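Local coordinates for protein cyclopenase asqI (Emericella nidulans, PDB 5YY3) that catalyses, as a zinc-dependent cyclopenase, the ring contraction of 4'-methoxycyclopenin to 4'-methoxyviridicatin with release of methyl isocyanate in aspoquinolone biosynthesis, at residues A[52-57]-A[134-139]; A[95-100]-A[128-133]; A[427-432]-A[465-470]; A[442-447]-A[639-644]. All coordinates share one frame; numbering follows the deposited sequence.

Contact 1 of 4, residues A[52-57]-A[134-139]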
# COMPACT_ATOMS: atom_id res chain seq x y z
N ARG A 52 -22.96 -48.21 -16.00
CA ARG A 52 -23.43 -48.20 -14.61
C ARG A 52 -22.29 -48.42 -13.64
O ARG A 52 -22.46 -48.25 -12.43
CB ARG A 52 -24.52 -49.26 -14.41
CG ARG A 52 -25.54 -49.30 -15.54
CD ARG A 52 -26.48 -50.48 -15.41
NE ARG A 52 -25.86 -51.73 -15.86
CZ ARG A 52 -25.52 -52.00 -17.12
NH1 ARG A 52 -25.74 -51.11 -18.08
NH2 ARG A 52 -24.96 -53.16 -17.42
N VAL A 53 -21.12 -48.79 -14.15
CA VAL A 53 -19.92 -48.78 -13.34
C VAL A 53 -19.56 -47.32 -13.06
O VAL A 53 -19.26 -46.96 -11.92
CB VAL A 53 -18.74 -49.48 -14.03
CG1 VAL A 53 -17.55 -49.59 -13.09
CG2 VAL A 53 -19.16 -50.84 -14.55
N SER A 54 -19.62 -46.48 -14.09
CA SER A 54 -19.20 -45.09 -13.96
C SER A 54 -20.13 -44.29 -13.03
O SER A 54 -19.67 -43.42 -12.28
CB SER A 54 -19.12 -44.42 -15.34
OG SER A 54 -18.62 -45.31 -16.30
N SER A 55 -21.42 -44.59 -13.06
CA SER A 55 -22.38 -43.86 -12.23
C SER A 55 -22.42 -44.40 -10.80
O SER A 55 -22.84 -43.70 -9.88
CB SER A 55 -23.78 -43.89 -12.87
OG SER A 55 -24.09 -45.19 -13.33
N ASP A 56 -21.98 -45.64 -10.61
CA ASP A 56 -21.77 -46.18 -9.27
C ASP A 56 -20.66 -45.39 -8.59
O ASP A 56 -20.78 -45.00 -7.43
CB ASP A 56 -21.40 -47.66 -9.33
CG ASP A 56 -22.60 -48.56 -9.39
OD1 ASP A 56 -23.69 -48.13 -8.96
OD2 ASP A 56 -22.46 -49.72 -9.85
N VAL A 57 -19.59 -45.16 -9.34
CA VAL A 57 -18.43 -44.45 -8.82
C VAL A 57 -18.78 -43.01 -8.45
O VAL A 57 -18.44 -42.56 -7.35
CB VAL A 57 -17.27 -44.47 -9.85
CG1 VAL A 57 -16.14 -43.53 -9.44
CG2 VAL A 57 -16.74 -45.88 -10.02
N ARG A 134 -10.00 -49.93 -18.88
CA ARG A 134 -11.39 -49.55 -19.16
C ARG A 134 -11.58 -48.04 -19.10
O ARG A 134 -12.71 -47.55 -19.09
CB ARG A 134 -12.34 -50.23 -18.16
CG ARG A 134 -12.42 -51.73 -18.34
CD ARG A 134 -13.16 -52.41 -17.19
NE ARG A 134 -14.55 -52.00 -17.07
CZ ARG A 134 -15.46 -52.68 -16.38
NH1 ARG A 134 -16.71 -52.25 -16.30
NH2 ARG A 134 -15.12 -53.81 -15.78
N LYS A 135 -10.46 -47.32 -19.06
CA LYS A 135 -10.41 -45.86 -18.94
C LYS A 135 -11.42 -45.31 -17.92
O LYS A 135 -11.97 -44.22 -18.10
CB LYS A 135 -10.61 -45.19 -20.33
CG LYS A 135 -12.00 -45.35 -20.98
CD LYS A 135 -12.00 -45.02 -22.48
CE LYS A 135 -13.32 -44.38 -22.92
NZ LYS A 135 -13.39 -44.28 -24.40
N ILE A 136 -11.66 -46.06 -16.84
CA ILE A 136 -12.51 -45.58 -15.75
C ILE A 136 -11.65 -44.95 -14.66
O ILE A 136 -10.68 -45.54 -14.18
CB ILE A 136 -13.38 -46.70 -15.15
CG1 ILE A 136 -14.47 -47.11 -16.15
CG2 ILE A 136 -14.02 -46.23 -13.86
CD1 ILE A 136 -15.43 -48.16 -15.63
N PHE A 137 -11.99 -43.72 -14.30
CA PHE A 137 -11.11 -42.87 -13.52
C PHE A 137 -11.79 -42.37 -12.26
O PHE A 137 -13.01 -42.32 -12.21
CB PHE A 137 -10.65 -41.68 -14.36
CG PHE A 137 -9.86 -42.08 -15.56
CD1 PHE A 137 -8.81 -42.97 -15.46
CD2 PHE A 137 -10.18 -41.56 -16.81
CE1 PHE A 137 -8.09 -43.33 -16.57
CE2 PHE A 137 -9.46 -41.92 -17.93
CZ PHE A 137 -8.41 -42.81 -17.81
N PRO A 138 -10.99 -42.01 -11.24
CA PRO A 138 -11.61 -41.29 -10.12
C PRO A 138 -12.20 -39.99 -10.65
O PRO A 138 -11.66 -39.42 -11.59
CB PRO A 138 -10.44 -41.06 -9.15
CG PRO A 138 -9.20 -41.45 -9.90
CD PRO A 138 -9.59 -42.37 -10.99
N PRO A 139 -13.32 -39.53 -10.06
CA PRO A 139 -14.02 -38.36 -10.59
C PRO A 139 -13.17 -37.09 -10.55
O PRO A 139 -12.20 -37.01 -9.80
CB PRO A 139 -15.23 -38.22 -9.65
CG PRO A 139 -15.41 -39.58 -9.05
CD PRO A 139 -14.02 -40.14 -8.92
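A Schellman motif at the C-terminal end of helix 129-133 turns the chain so that Arg134 and Ile136 meet Val53 on the first turn of helix 53-61. Lys135, with positive phi (42°), is the C-prime residue of this motif: its N bonds to Gln132 O, and Ile136 N reaches back to Ala131 O. The chain then runs extended through Phe137 and two prolines beside the helix, and no hydrogen bond joins the two segments.

Val53 divides its branches between two partners. Its CG1, anti to the backbone N (chi1 -173°), touches the tip of Ile136, with CG1 3.6 Å from CD1. Its CG2 lies obliquely against the Arg134 guanidinium, 3.3 Å from NH1. Both side chains cross that of Val53 at about a right angle. Ile136 reaches it by its longer branch, and CD1 also comes within 4.3 Å of OG of Ser54.

The polar end of Arg134 is engaged in another direction, since NH2 pairs with the carboxylates of Asp130 and Glu98, the latter modelled too close for its geometry to be trusted. Helix 97-109 lies against both Val53 and Ile136, while Leu125 of helix 114-127 packs on Val57. One turn after Val53, the buried Val57 approaches the ring of the buried Pro139, where CG1 of Val57 sits 4.0 Å from CD of Pro139 and equally far from its CG.

Contact 2 of 4, residues A[95-100]-A[128-133]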
# COMPACT_ATOMS: atom_id res chain seq x y z
N PRO A 95 -10.48 -59.41 -9.41
CA PRO A 95 -9.69 -58.80 -10.48
C PRO A 95 -10.42 -57.71 -11.27
O PRO A 95 -9.76 -56.94 -11.97
CB PRO A 95 -9.39 -60.00 -11.39
CG PRO A 95 -10.60 -60.85 -11.25
CD PRO A 95 -11.01 -60.73 -9.81
N LYS A 96 -11.74 -57.63 -11.16
CA LYS A 96 -12.50 -56.67 -11.97
C LYS A 96 -13.13 -55.55 -11.14
O LYS A 96 -13.36 -55.70 -9.94
CB LYS A 96 -13.59 -57.40 -12.77
CG LYS A 96 -13.05 -58.10 -14.01
CD LYS A 96 -13.70 -57.54 -15.27
CE LYS A 96 -12.88 -57.84 -16.52
NZ LYS A 96 -13.14 -56.82 -17.59
N LEU A 97 -13.40 -54.44 -11.82
CA LEU A 97 -13.98 -53.25 -11.19
C LEU A 97 -15.27 -53.52 -10.45
O LEU A 97 -15.46 -53.01 -9.35
CB LEU A 97 -14.25 -52.17 -12.24
CG LEU A 97 -13.05 -51.34 -12.68
CD1 LEU A 97 -13.51 -50.00 -13.26
CD2 LEU A 97 -12.09 -51.15 -11.50
N GLU A 98 -16.17 -54.29 -11.05
CA GLU A 98 -17.46 -54.55 -10.42
C GLU A 98 -17.27 -55.30 -9.11
O GLU A 98 -18.12 -55.24 -8.22
CB GLU A 98 -18.40 -55.32 -11.35
CG GLU A 98 -17.74 -55.91 -12.57
CD GLU A 98 -17.62 -54.91 -13.70
OE1 GLU A 98 -18.66 -54.40 -14.15
OE2 GLU A 98 -16.48 -54.63 -14.12
N ASP A 99 -16.14 -56.00 -8.98
CA ASP A 99 -15.80 -56.64 -7.72
C ASP A 99 -15.52 -55.57 -6.64
O ASP A 99 -16.14 -55.59 -5.57
CB ASP A 99 -14.59 -57.58 -7.88
CG ASP A 99 -14.90 -58.78 -8.75
OD1 ASP A 99 -16.03 -59.31 -8.64
OD2 ASP A 99 -14.02 -59.21 -9.55
N GLY A 100 -14.62 -54.64 -6.92
CA GLY A 100 -14.27 -53.60 -5.97
C GLY A 100 -15.49 -52.77 -5.59
O GLY A 100 -15.69 -52.43 -4.42
N SER A 128 -6.01 -49.88 -10.18
CA SER A 128 -6.65 -51.04 -10.80
C SER A 128 -6.35 -51.16 -12.29
O SER A 128 -6.68 -50.26 -13.07
CB SER A 128 -8.16 -50.98 -10.62
OG SER A 128 -8.78 -51.74 -11.64
N LYS A 129 -5.74 -52.27 -12.68
CA LYS A 129 -5.42 -52.51 -14.08
C LYS A 129 -6.70 -52.58 -14.90
O LYS A 129 -6.75 -52.13 -16.04
CB LYS A 129 -4.61 -53.79 -14.27
CG LYS A 129 -4.28 -54.07 -15.74
CD LYS A 129 -2.96 -54.82 -15.93
CE LYS A 129 -2.73 -55.12 -17.40
NZ LYS A 129 -1.73 -56.20 -17.63
N ASP A 130 -7.75 -53.14 -14.29
CA ASP A 130 -9.05 -53.18 -14.95
C ASP A 130 -9.55 -51.76 -15.23
O ASP A 130 -9.98 -51.45 -16.34
CB ASP A 130 -10.08 -53.94 -14.12
CG ASP A 130 -11.30 -54.37 -14.93
OD1 ASP A 130 -11.12 -54.78 -16.10
OD2 ASP A 130 -12.44 -54.27 -14.41
N ALA A 131 -9.48 -50.90 -14.22
CA ALA A 131 -9.99 -49.54 -14.37
C ALA A 131 -9.18 -48.77 -15.41
O ALA A 131 -9.74 -48.03 -16.21
CB ALA A 131 -9.98 -48.80 -13.03
N GLN A 132 -7.87 -48.94 -15.39
CA GLN A 132 -7.00 -48.21 -16.31
C GLN A 132 -7.29 -48.56 -17.76
O GLN A 132 -7.43 -47.66 -18.59
CB GLN A 132 -5.54 -48.49 -15.99
CG GLN A 132 -5.15 -48.02 -14.61
CD GLN A 132 -3.82 -48.56 -14.21
OE1 GLN A 132 -3.13 -49.18 -15.02
NE2 GLN A 132 -3.45 -48.34 -12.96
N GLN A 133 -7.39 -49.85 -18.04
CA GLN A 133 -7.65 -50.31 -19.41
C GLN A 133 -9.08 -49.97 -19.84
O GLN A 133 -9.33 -49.71 -21.01
CB GLN A 133 -7.37 -51.82 -19.53
CG GLN A 133 -8.37 -52.71 -18.80
CD GLN A 133 -7.97 -54.19 -18.80
OE1 GLN A 133 -6.82 -54.54 -18.50
NE2 GLN A 133 -8.92 -55.05 -19.13
O HOH W 1 -7.51 -55.41 -12.00
O HOH W 2 -10.15 -53.92 -10.28
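The carboxylate of Asp130 binds the start of helix 97-109, taking the amide of Leu97, the residue after the N-cap Lys96, in a 2.8 Å bond from Leu97 N to Asp130 OD2. The bond is nearly straight (166° at the hydrogen) and meets OD2 on its anti side. The other oxygen faces Lys96, whose NZ forms a salt bridge with Asp130 OD1 at 3.2 Å, weak as a hydrogen bond. Asp130 CG stands anti to its backbone N (chi1 -163°), which directs the carboxylate across to the neighbouring helix.

Glu98 OE2 lies 4.1 Å from Asp130 OD2; Arg134, beside both carboxylates, probably offsets the repulsion of these like charges. Ser128 OG caps helix 129-133, accepting from Ala131 N at 2.8 Å; at the start of the other helix Asp99 OD2 accepts from Lys96 N. A water adds a link, donating to Pro95 O and accepting from Asp130 N.

Apolar contact lies beside this polar cluster. Both methyls of Leu97 press on Ala131 from one side, with Leu97 CD2 3.5 Å and Leu97 CD1 3.7 Å from Ala131 CB, and the same CD2 comes within 3.4 Å of Ser128 OG.

Contact 3 of 4, residues A[427-432]-A[465-470]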
# COMPACT_ATOMS: atom_id res chain seq x y z
N LEU A 427 19.46 -20.85 -27.73
CA LEU A 427 18.24 -21.17 -27.02
C LEU A 427 17.28 -19.99 -27.09
O LEU A 427 17.66 -18.86 -26.80
CB LEU A 427 18.56 -21.53 -25.56
CG LEU A 427 17.36 -21.84 -24.65
CD1 LEU A 427 16.59 -23.03 -25.21
CD2 LEU A 427 17.83 -22.12 -23.22
N VAL A 428 16.04 -20.26 -27.48
CA VAL A 428 15.04 -19.21 -27.54
C VAL A 428 13.72 -19.67 -26.86
O VAL A 428 13.31 -20.82 -27.00
CB VAL A 428 14.77 -18.78 -29.01
CG1 VAL A 428 13.74 -17.69 -29.06
CG2 VAL A 428 16.06 -18.31 -29.69
N VAL A 429 13.08 -18.76 -26.12
CA VAL A 429 11.69 -18.95 -25.69
C VAL A 429 10.83 -17.88 -26.39
O VAL A 429 11.15 -16.69 -26.30
CB VAL A 429 11.54 -18.85 -24.13
CG1 VAL A 429 10.13 -19.20 -23.69
CG2 VAL A 429 12.55 -19.78 -23.44
N ARG A 430 9.78 -18.30 -27.11
CA ARG A 430 8.99 -17.39 -27.97
C ARG A 430 7.52 -17.64 -27.88
O ARG A 430 7.11 -18.76 -27.58
CB ARG A 430 9.27 -17.56 -29.47
CG ARG A 430 10.59 -18.05 -29.89
CD ARG A 430 10.80 -17.73 -31.37
NE ARG A 430 10.42 -18.78 -32.29
CZ ARG A 430 10.82 -18.78 -33.56
NH1 ARG A 430 11.56 -17.77 -33.99
NH2 ARG A 430 10.49 -19.77 -34.39
N LEU A 431 6.73 -16.66 -28.28
CA LEU A 431 5.33 -16.90 -28.59
C LEU A 431 5.21 -17.80 -29.81
O LEU A 431 6.10 -17.83 -30.67
CB LEU A 431 4.59 -15.58 -28.85
CG LEU A 431 4.45 -14.61 -27.67
CD1 LEU A 431 3.97 -13.26 -28.17
CD2 LEU A 431 3.47 -15.19 -26.65
N GLN A 432 4.12 -18.54 -29.89
CA GLN A 432 3.86 -19.32 -31.08
C GLN A 432 3.35 -18.40 -32.19
O GLN A 432 3.72 -18.54 -33.35
CB GLN A 432 2.85 -20.42 -30.79
CG GLN A 432 3.42 -21.58 -30.02
CD GLN A 432 2.40 -22.68 -29.91
OE1 GLN A 432 1.73 -23.02 -30.88
NE2 GLN A 432 2.25 -23.22 -28.70
N GLU A 465 -0.40 -16.90 -23.20
CA GLU A 465 -0.43 -17.07 -24.64
C GLU A 465 0.45 -18.26 -24.97
O GLU A 465 1.43 -18.52 -24.26
CB GLU A 465 0.06 -15.82 -25.39
CG GLU A 465 -0.78 -14.57 -25.15
CD GLU A 465 -2.24 -14.77 -25.48
OE1 GLU A 465 -2.57 -15.66 -26.30
OE2 GLU A 465 -3.07 -14.02 -24.91
N PRO A 466 0.11 -18.99 -26.05
CA PRO A 466 0.88 -20.16 -26.48
C PRO A 466 2.35 -19.83 -26.69
O PRO A 466 2.68 -18.83 -27.33
CB PRO A 466 0.21 -20.56 -27.79
CG PRO A 466 -1.20 -20.07 -27.64
CD PRO A 466 -1.08 -18.78 -26.89
N TYR A 467 3.23 -20.65 -26.12
CA TYR A 467 4.66 -20.45 -26.30
C TYR A 467 5.33 -21.72 -26.83
O TYR A 467 4.74 -22.79 -26.89
CB TYR A 467 5.33 -19.99 -24.99
CG TYR A 467 5.48 -21.06 -23.93
CD1 TYR A 467 6.57 -21.93 -23.93
CD2 TYR A 467 4.54 -21.19 -22.90
CE1 TYR A 467 6.71 -22.92 -22.97
CE2 TYR A 467 4.69 -22.18 -21.91
CZ TYR A 467 5.78 -23.04 -21.95
OH TYR A 467 5.94 -24.03 -21.00
N GLU A 468 6.58 -21.56 -27.21
CA GLU A 468 7.39 -22.67 -27.65
C GLU A 468 8.80 -22.36 -27.23
O GLU A 468 9.13 -21.22 -26.94
CB GLU A 468 7.30 -22.85 -29.16
CG GLU A 468 8.14 -21.81 -29.90
CD GLU A 468 8.02 -21.89 -31.40
OE1 GLU A 468 6.88 -22.06 -31.92
OE2 GLU A 468 9.09 -21.78 -32.06
N TRP A 469 9.65 -23.37 -27.17
CA TRP A 469 11.06 -23.06 -27.10
C TRP A 469 11.76 -23.81 -28.22
O TRP A 469 11.23 -24.80 -28.76
CB TRP A 469 11.65 -23.42 -25.73
CG TRP A 469 11.63 -24.87 -25.36
CD1 TRP A 469 10.56 -25.59 -24.93
CD2 TRP A 469 12.75 -25.78 -25.35
NE1 TRP A 469 10.93 -26.89 -24.65
CE2 TRP A 469 12.27 -27.03 -24.90
CE3 TRP A 469 14.11 -25.65 -25.68
CZ2 TRP A 469 13.10 -28.16 -24.78
CZ3 TRP A 469 14.94 -26.77 -25.55
CH2 TRP A 469 14.43 -28.01 -25.11
N ASN A 470 12.91 -23.30 -28.60
CA ASN A 470 13.73 -24.03 -29.53
C ASN A 470 15.20 -23.83 -29.18
O ASN A 470 15.54 -22.92 -28.40
CB ASN A 470 13.43 -23.63 -30.98
CG ASN A 470 13.55 -22.14 -31.22
OD1 ASN A 470 14.66 -21.61 -31.35
ND2 ASN A 470 12.42 -21.46 -31.30
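Glu468 OE2 is gripped by three N-H groups on one face of the antiparallel pair formed by strands 422-431 and 461-475 in the Ig-like domain. Arg430 NE donates to Glu468 OE2 at 3.3 Å as part of a salt bridge; Arg430 NH2 and Asn470 ND2 add weak bonds. OE2 lies in the guanidinium plane, at its edge, but the donor NE stands above the carboxylate plane. Asn470 ND2 sits over one face of the guanidinium, the amide turned 78° to it.

In the backbone, Val428 pairs with Asn470 and Arg430 with Glu468, each a hydrogen-bonded antiparallel pair with two backbone bonds. The ladder runs on past the strand end, where Gln432 N donates to Pro466 O at 3.0 Å. Gln432 NE2 adds a bond to Tyr467 O at 3.1 Å, approaching from above the carbonyl plane, and the same Gln432 NE2 lies 3.5 Å from Pro466 CB.

Val429 and Trp469 point to the other face, where Leu427 CD1 meets Trp469 CE3 at 3.6 Å and Asp511 accepts from the indole NE1. The pairing thus puts Arg430, Glu468 and Asn470 on one face, with Val428, and a largely apolar group on the other, and the negative charge on Glu468 probably holds Arg430 and Asn470 together.

Contact 4 of 4, residues A[442-447]-A[639-644]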
# COMPACT_ATOMS: atom_id res chain seq x y z
N GLY A 442 11.88 -13.93 -27.14
CA GLY A 442 12.18 -13.75 -25.73
C GLY A 442 11.24 -12.80 -25.02
O GLY A 442 11.53 -12.35 -23.92
N HIS A 443 10.11 -12.48 -25.64
CA HIS A 443 9.09 -11.66 -24.99
C HIS A 443 7.78 -12.42 -25.06
O HIS A 443 7.13 -12.46 -26.12
CB HIS A 443 8.96 -10.26 -25.62
CG HIS A 443 10.23 -9.46 -25.54
ND1 HIS A 443 10.38 -8.38 -24.69
CD2 HIS A 443 11.41 -9.60 -26.18
CE1 HIS A 443 11.60 -7.89 -24.81
NE2 HIS A 443 12.25 -8.61 -25.71
N ILE A 444 7.39 -13.02 -23.94
CA ILE A 444 6.18 -13.83 -23.91
C ILE A 444 5.17 -13.30 -22.87
O ILE A 444 5.45 -12.38 -22.10
CB ILE A 444 6.53 -15.31 -23.64
CG1 ILE A 444 7.22 -15.48 -22.29
CG2 ILE A 444 7.43 -15.85 -24.76
CD1 ILE A 444 7.62 -16.94 -21.98
N THR A 445 3.98 -13.90 -22.87
CA THR A 445 2.83 -13.24 -22.26
C THR A 445 1.91 -14.14 -21.42
O THR A 445 1.51 -15.23 -21.84
CB THR A 445 1.99 -12.57 -23.36
OG1 THR A 445 2.86 -11.81 -24.19
CG2 THR A 445 0.94 -11.65 -22.77
N THR A 446 1.57 -13.66 -20.24
CA THR A 446 0.56 -14.29 -19.41
C THR A 446 -0.64 -13.36 -19.32
O THR A 446 -0.55 -12.18 -19.65
CB THR A 446 1.09 -14.56 -18.01
OG1 THR A 446 1.35 -13.31 -17.36
CG2 THR A 446 2.37 -15.39 -18.08
N PHE A 447 -1.77 -13.89 -18.86
CA PHE A 447 -2.94 -13.07 -18.65
C PHE A 447 -3.69 -13.52 -17.40
O PHE A 447 -3.60 -14.68 -16.98
CB PHE A 447 -3.87 -13.09 -19.87
CG PHE A 447 -4.19 -14.48 -20.38
CD1 PHE A 447 -5.23 -15.22 -19.83
CD2 PHE A 447 -3.47 -15.02 -21.44
CE1 PHE A 447 -5.53 -16.50 -20.31
CE2 PHE A 447 -3.78 -16.29 -21.93
CZ PHE A 447 -4.81 -17.03 -21.36
N THR A 639 19.85 -18.41 -21.96
CA THR A 639 19.41 -17.21 -22.64
C THR A 639 18.41 -16.48 -21.76
O THR A 639 17.69 -17.10 -20.98
CB THR A 639 18.79 -17.54 -24.01
OG1 THR A 639 18.62 -16.35 -24.78
CG2 THR A 639 17.43 -18.19 -23.84
N THR A 640 18.37 -15.15 -21.85
CA THR A 640 17.42 -14.39 -21.05
C THR A 640 16.14 -14.19 -21.86
O THR A 640 16.16 -14.16 -23.08
CB THR A 640 18.02 -13.03 -20.61
OG1 THR A 640 19.32 -13.26 -20.05
CG2 THR A 640 17.16 -12.38 -19.51
N PHE A 641 15.01 -14.10 -21.18
CA PHE A 641 13.74 -13.75 -21.80
C PHE A 641 12.91 -13.01 -20.77
O PHE A 641 13.26 -12.97 -19.60
CB PHE A 641 12.99 -14.98 -22.33
CG PHE A 641 12.50 -15.91 -21.24
CD1 PHE A 641 13.37 -16.77 -20.60
CD2 PHE A 641 11.16 -15.94 -20.87
CE1 PHE A 641 12.93 -17.64 -19.61
CE2 PHE A 641 10.71 -16.81 -19.89
CZ PHE A 641 11.60 -17.65 -19.27
N LYS A 642 11.80 -12.43 -21.20
CA LYS A 642 10.98 -11.69 -20.28
C LYS A 642 9.55 -12.19 -20.34
O LYS A 642 9.02 -12.52 -21.42
CB LYS A 642 11.04 -10.19 -20.59
CG LYS A 642 12.39 -9.53 -20.26
CD LYS A 642 12.30 -8.01 -20.44
CE LYS A 642 13.67 -7.35 -20.54
NZ LYS A 642 13.57 -5.86 -20.49
N ILE A 643 8.92 -12.26 -19.18
CA ILE A 643 7.49 -12.54 -19.10
C ILE A 643 6.72 -11.28 -18.73
O ILE A 643 7.05 -10.62 -17.74
CB ILE A 643 7.20 -13.65 -18.08
CG1 ILE A 643 8.06 -14.87 -18.42
CG2 ILE A 643 5.74 -14.01 -18.09
CD1 ILE A 643 7.90 -16.00 -17.44
N TYR A 644 5.71 -10.98 -19.54
CA TYR A 644 4.85 -9.80 -19.39
C TYR A 644 3.48 -10.19 -18.87
O TYR A 644 2.81 -11.07 -19.42
CB TYR A 644 4.68 -9.07 -20.74
CG TYR A 644 5.95 -8.45 -21.28
CD1 TYR A 644 6.96 -9.24 -21.82
CD2 TYR A 644 6.13 -7.06 -21.28
CE1 TYR A 644 8.13 -8.67 -22.32
CE2 TYR A 644 7.28 -6.48 -21.77
CZ TYR A 644 8.28 -7.29 -22.29
OH TYR A 644 9.43 -6.73 -22.78
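Gly442 opens the parallel pairing of strands 443-449 and 636-644 in the mixed sheet of the Ig-like domain, its carbonyl O accepting from Lys642 N at 2.7 Å. Its positive phi would jam a CB against the preceding carbonyl, and Phe641 is close as well: Phe641 CB lies 3.7 Å from Gly442 CA.

His443 projects to the face it shares with Lys642, Thr445 and Tyr644. Its ND1 and Tyr644 OH form a 2.7 Å hydrogen bond in which either may donate. The two rings meet rim to rim, their planes 34° apart, and Tyr644 CZ lies in the imidazole plane, at its edge.

Ile444 bonds through both backbone groups, its N donating to Lys642 O and its O accepting from Tyr644 N at 2.9 Å. The same O lies in the plane of the Tyr644 ring, at its edge, 3.5 Å from CD1. On the opposite face, Ile444 CG1 sits between backbone N and carbonyl carbon (chi1 61°). From there CD1 of Ile444 reaches CE2 of Phe641 at 3.7 Å, while CG1 also packs on Ile643. Val429 of strand 422-431 touches Ile444 too.

Thr445 adds a CA-H...O contact to Tyr644 O and pairs outward with Glu465 of strand 461-475, so strand 443-449 lies between two neighbours. Thr446 N then continues the ladder, donating almost straight (173°) to Tyr644 O. Its OG1 bonds to Val565 O, and its CG2 meets Ile643 CG2 at 3.6 Å.

The contacts form two separate groups, one in the helical part of the chain and one in the Ig-like sheet, with centres about 38 to 45 Å apart. Contacts 1 and 2 adjoin: Arg134 of contact 1 pairs with Glu98 and Asp130 of contact 2, and Ile136 packs on Leu97. Contact 1 has no hydrogen bond between its segments and rests on van der Waals contact, part of it against a guanidinium, whereas contact 2 relies on helix-end polar bonds and water. Contacts 3 and 4 share one sheet through neighbouring strands 443-449 and 461-475, one pair antiparallel and the other parallel. Both use backbone ladders, but a salt bridge accompanies contact 3 and a histidine-tyrosine bond contact 4. All four mix buried and more exposed residues, away from the zinc site.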